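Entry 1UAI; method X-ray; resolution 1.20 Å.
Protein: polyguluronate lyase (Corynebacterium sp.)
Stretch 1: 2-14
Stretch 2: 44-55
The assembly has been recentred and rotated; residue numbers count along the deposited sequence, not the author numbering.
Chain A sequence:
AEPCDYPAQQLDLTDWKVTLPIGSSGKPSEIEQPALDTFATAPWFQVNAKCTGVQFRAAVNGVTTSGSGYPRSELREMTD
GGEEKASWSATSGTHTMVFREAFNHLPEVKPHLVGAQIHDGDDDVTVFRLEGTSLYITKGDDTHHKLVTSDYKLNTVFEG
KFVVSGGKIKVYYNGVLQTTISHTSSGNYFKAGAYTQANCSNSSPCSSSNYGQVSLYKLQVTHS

Stretch 1 2-14: EPCDYPAQQLDLT
Stretch 2 (44-55) WFQVNAKCTGVQ

A largely irregular chain segment can be fastened to a β-hairpin by an apolar centre, a covalent staple and a few waters, with no clear direct hydrogen bond between the two. Residues 2-14 and 44-55 of this polyguluronate lyase illustrate the principle, burying 556 Å² summed over both sides.

At the centre lies Pro7, C-gamma exo, whose CA-to-CB bond points toward the hairpin. Its CG sits over one face of the Phe45 ring, 3.8 Å from the centroid and 16° off the normal, a CH-pi contact in which a C-H group of the pyrrolidine ring meets the aromatic cloud. Pro7 CB lies 3.4 Å from Phe45 CZ and 3.7 Å from Val54 CG2. Phe45 (chi1 t, chi2 67°) leaves its backbone sideways, but its end reaches stretch 1, where Leu13 CD1 approaches the ring edge, 3.9 Å from CZ. Leu11 and Leu13, both m,t, also point toward the hairpin; Leu11 CD1 is 3.6 Å from Val54 CG2. Val47 and Val54, both t, point toward stretch 1, and Val47 CG2 rests 3.6 Å from Pro7 N.

The backbones carry these side chains as follows. Strand 45-47 pairs antiparallel with strand 54-55: Gln55 N donates to Gln46 O at 2.7 Å, and Gln46 N to Gln55 O at 3.2 Å. The loop 48-53 links them, opening with a type I turn from Asn48 to Cys51, closed by Cys51 N to Asn48 O at 2.9 Å. Asn48 (chi1 p) braces the loop, its OD1 accepting from Thr52 N at 2.9 Å. In stretch 1, residues 7-10 have helical phi/psi without the regular bonds; Gln10 N donates to Pro7 O at 2.9 Å. The register pairs Pro7 with Val47 (CA to CA 5.0 Å), Cys4 with Cys51 (5.1 Å) and Gln10 with Gly53 (5.7 Å).

Farther out, the disulfide joins Cys4 SG (chi1 m) to Cys51 SG (chi1 t) at 2.0 Å; its chi3 of -87° is near the relaxed right angle. Pro3, after a cis peptide bond, brings CG to 4.0 Å from Cys51 SG.

At the polar edge, Gln10 (m,m, chi3 -40°) anchors its NE2 to Pro3 O at 2.8 Å, within its own stretch. Its OE1 is 3.2 Å from Gly53 N, at too poor an angle for a hydrogen bond. Waters link the stretches elsewhere along this edge: one donates to Cys51 O (2.9 Å) and accepts from Gln10 NE2 (3.2 Å), while another donates to Asp5 O (2.8 Å) and accepts from Val47 N (2.9 Å).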

# COMPACT_ATOMS: atom_id res chain seq x y z
N GLU A 2 2.69 -22.84 -5.86
CA GLU A 2 4.05 -23.42 -6.00
C GLU A 2 4.76 -23.48 -4.64
O GLU A 2 5.41 -24.47 -4.32
CB GLU A 2 4.87 -22.60 -7.00
CG GLU A 2 6.03 -23.36 -7.62
CD GLU A 2 7.32 -23.23 -6.84
OE1 GLU A 2 8.32 -23.86 -7.26
OE2 GLU A 2 7.34 -22.50 -5.83
N PRO A 3 4.66 -22.41 -3.84
CA PRO A 3 3.95 -21.15 -4.07
C PRO A 3 4.96 -20.00 -4.05
O PRO A 3 4.64 -18.88 -3.65
CB PRO A 3 3.01 -21.09 -2.88
CG PRO A 3 3.93 -21.53 -1.77
CD PRO A 3 4.77 -22.67 -2.39
N CYS A 4 6.18 -20.29 -4.49
CA CYS A 4 7.26 -19.31 -4.47
C CYS A 4 7.57 -18.58 -5.77
O CYS A 4 8.49 -17.77 -5.81
CB CYS A 4 8.54 -19.98 -3.97
SG CYS A 4 8.34 -21.09 -2.54
N ASP A 5 6.82 -18.85 -6.83
CA ASP A 5 7.10 -18.22 -8.11
C ASP A 5 6.40 -16.89 -8.40
O ASP A 5 7.00 -16.00 -8.99
CB ASP A 5 6.80 -19.20 -9.26
CG ASP A 5 7.61 -20.47 -9.16
OD1 ASP A 5 8.79 -20.41 -8.75
OD2 ASP A 5 7.08 -21.54 -9.51
N TYR A 6 5.15 -16.76 -7.98
CA TYR A 6 4.40 -15.54 -8.25
C TYR A 6 3.69 -14.99 -7.02
O TYR A 6 3.21 -15.75 -6.18
CB TYR A 6 3.33 -15.80 -9.31
CG TYR A 6 3.85 -16.38 -10.59
CD1 TYR A 6 4.68 -15.64 -11.43
CD2 TYR A 6 3.53 -17.68 -10.97
CE1 TYR A 6 5.18 -16.18 -12.61
CE2 TYR A 6 4.02 -18.23 -12.15
CZ TYR A 6 4.84 -17.47 -12.97
OH TYR A 6 5.32 -18.00 -14.14
N PRO A 7 3.63 -13.65 -6.89
CA PRO A 7 2.95 -13.06 -5.73
C PRO A 7 1.53 -13.61 -5.60
O PRO A 7 1.02 -13.77 -4.49
CB PRO A 7 2.97 -11.58 -6.06
CG PRO A 7 4.32 -11.42 -6.69
CD PRO A 7 4.40 -12.63 -7.62
N ALA A 8 0.90 -13.92 -6.73
CA ALA A 8 -0.47 -14.45 -6.74
C ALA A 8 -0.60 -15.82 -6.08
O ALA A 8 -1.71 -16.31 -5.87
CB ALA A 8 -0.99 -14.51 -8.17
N GLN A 9 0.53 -16.44 -5.75
CA GLN A 9 0.51 -17.75 -5.09
C GLN A 9 0.61 -17.56 -3.58
O GLN A 9 0.36 -18.50 -2.82
CB GLN A 9 1.68 -18.62 -5.57
CG GLN A 9 1.65 -18.93 -7.06
CD GLN A 9 2.86 -19.73 -7.51
OE1 GLN A 9 3.99 -19.42 -7.15
NE2 GLN A 9 2.62 -20.76 -8.32
N GLN A 10 0.97 -16.36 -3.15
CA GLN A 10 1.12 -16.03 -1.73
C GLN A 10 -0.12 -15.34 -1.15
O GLN A 10 -0.45 -15.51 0.03
CB GLN A 10 2.33 -15.12 -1.52
CG GLN A 10 3.68 -15.80 -1.71
CD GLN A 10 3.99 -16.78 -0.60
OE1 GLN A 10 3.71 -16.52 0.57
NE2 GLN A 10 4.58 -17.92 -0.97
N LEU A 11 -0.78 -14.54 -1.98
CA LEU A 11 -1.97 -13.80 -1.59
C LEU A 11 -3.03 -14.00 -2.67
O LEU A 11 -2.69 -14.29 -3.81
CB LEU A 11 -1.66 -12.30 -1.48
CG LEU A 11 -0.53 -11.87 -0.55
CD1 LEU A 11 -0.23 -10.40 -0.76
CD2 LEU A 11 -0.91 -12.14 0.90
N ASP A 12 -4.30 -13.85 -2.31
CA ASP A 12 -5.36 -13.98 -3.30
C ASP A 12 -5.46 -12.62 -3.98
O ASP A 12 -6.07 -11.69 -3.45
CB ASP A 12 -6.70 -14.32 -2.64
CG ASP A 12 -7.79 -14.60 -3.65
OD1 ASP A 12 -7.62 -14.20 -4.82
OD2 ASP A 12 -8.82 -15.22 -3.29
N LEU A 13 -4.85 -12.51 -5.15
CA LEU A 13 -4.85 -11.25 -5.89
C LEU A 13 -5.97 -11.13 -6.92
O LEU A 13 -5.93 -10.25 -7.78
CB LEU A 13 -3.49 -11.07 -6.58
CG LEU A 13 -2.28 -11.02 -5.64
CD1 LEU A 13 -1.02 -10.78 -6.45
CD2 LEU A 13 -2.47 -9.93 -4.60
N THR A 14 -6.97 -12.00 -6.83
CA THR A 14 -8.08 -11.98 -7.77
C THR A 14 -8.71 -10.60 -7.94
O THR A 14 -8.88 -10.13 -9.07
CB THR A 14 -9.18 -12.96 -7.33
OG1 THR A 14 -8.66 -14.30 -7.31
CG2 THR A 14 -10.37 -12.90 -8.28
N TRP A 44 10.91 -5.31 -7.75
CA TRP A 44 9.75 -4.49 -7.43
C TRP A 44 8.47 -5.17 -6.97
O TRP A 44 7.75 -4.63 -6.13
CB TRP A 44 9.42 -3.60 -8.63
CG TRP A 44 10.63 -3.16 -9.39
CD1 TRP A 44 10.92 -3.45 -10.69
CD2 TRP A 44 11.74 -2.41 -8.89
NE1 TRP A 44 12.14 -2.93 -11.03
CE2 TRP A 44 12.67 -2.28 -9.95
CE3 TRP A 44 12.04 -1.83 -7.65
CZ2 TRP A 44 13.88 -1.60 -9.80
CZ3 TRP A 44 13.24 -1.15 -7.50
CH2 TRP A 44 14.15 -1.04 -8.57
N PHE A 45 8.18 -6.34 -7.52
CA PHE A 45 6.96 -7.07 -7.20
C PHE A 45 7.27 -8.55 -7.40
O PHE A 45 7.21 -9.05 -8.52
CB PHE A 45 5.84 -6.61 -8.13
CG PHE A 45 4.54 -7.32 -7.92
CD1 PHE A 45 3.81 -7.14 -6.75
CD2 PHE A 45 4.02 -8.15 -8.91
CE1 PHE A 45 2.59 -7.79 -6.56
CE2 PHE A 45 2.80 -8.80 -8.73
CZ PHE A 45 2.08 -8.62 -7.55
N GLN A 46 7.57 -9.24 -6.31
CA GLN A 46 7.95 -10.64 -6.39
C GLN A 46 7.68 -11.34 -5.06
O GLN A 46 7.41 -10.69 -4.05
CB GLN A 46 9.45 -10.75 -6.66
CG GLN A 46 10.29 -10.15 -5.53
CD GLN A 46 11.76 -10.46 -5.64
OE1 GLN A 46 12.50 -9.83 -6.40
NE2 GLN A 46 12.21 -11.45 -4.87
N VAL A 47 7.74 -12.66 -5.07
CA VAL A 47 7.59 -13.41 -3.84
C VAL A 47 8.93 -13.15 -3.15
O VAL A 47 9.97 -13.08 -3.82
CB VAL A 47 7.45 -14.93 -4.09
CG1 VAL A 47 7.47 -15.69 -2.77
CG2 VAL A 47 6.16 -15.21 -4.84
N ASN A 48 8.94 -12.99 -1.83
CA ASN A 48 10.20 -12.75 -1.16
C ASN A 48 11.06 -14.02 -1.18
O ASN A 48 10.57 -15.11 -1.45
CB ASN A 48 9.99 -12.25 0.28
CG ASN A 48 9.16 -13.19 1.13
OD1 ASN A 48 8.82 -14.29 0.71
ND2 ASN A 48 8.83 -12.75 2.34
N ALA A 49 12.36 -13.85 -0.92
CA ALA A 49 13.29 -14.97 -0.93
C ALA A 49 12.87 -16.12 -0.01
O ALA A 49 13.07 -17.29 -0.34
CB ALA A 49 14.69 -14.49 -0.55
N LYS A 50 12.29 -15.78 1.14
CA LYS A 50 11.86 -16.80 2.09
C LYS A 50 10.55 -17.50 1.73
O LYS A 50 10.12 -18.41 2.43
CB LYS A 50 11.76 -16.20 3.50
CG LYS A 50 13.11 -15.85 4.11
CD LYS A 50 12.96 -15.35 5.53
CE LYS A 50 14.31 -15.06 6.17
NZ LYS A 50 15.05 -13.98 5.45
N CYS A 51 9.94 -17.08 0.62
CA CYS A 51 8.69 -17.68 0.16
C CYS A 51 7.59 -17.66 1.22
O CYS A 51 6.91 -18.66 1.45
CB CYS A 51 8.94 -19.13 -0.29
SG CYS A 51 7.51 -19.90 -1.12
N THR A 52 7.41 -16.50 1.86
CA THR A 52 6.40 -16.33 2.90
C THR A 52 5.45 -15.18 2.62
O THR A 52 4.41 -15.06 3.27
CB THR A 52 7.05 -16.08 4.27
OG1 THR A 52 7.99 -15.00 4.15
CG2 THR A 52 7.76 -17.33 4.76
N GLY A 53 5.80 -14.32 1.67
CA GLY A 53 4.94 -13.19 1.35
C GLY A 53 5.34 -12.50 0.07
O GLY A 53 6.16 -13.01 -0.70
N VAL A 54 4.77 -11.32 -0.15
CA VAL A 54 5.06 -10.55 -1.35
C VAL A 54 5.90 -9.32 -1.05
O VAL A 54 5.57 -8.52 -0.17
CB VAL A 54 3.75 -10.10 -2.04
CG1 VAL A 54 4.06 -9.29 -3.29
CG2 VAL A 54 2.90 -11.31 -2.38
N GLN A 55 6.99 -9.19 -1.79
CA GLN A 55 7.90 -8.07 -1.66
C GLN A 55 7.51 -6.97 -2.65
O GLN A 55 7.40 -7.23 -3.86
CB GLN A 55 9.33 -8.52 -1.94
CG GLN A 55 10.34 -7.40 -2.11
CD GLN A 55 11.75 -7.93 -2.30
OE1 GLN A 55 12.27 -8.64 -1.44
NE2 GLN A 55 12.36 -7.61 -3.44
O HOH W 1 8.23 -13.86 -7.66
O HOH W 2 2.54 -16.62 2.89
O HOH W 3 4.26 -19.90 1.48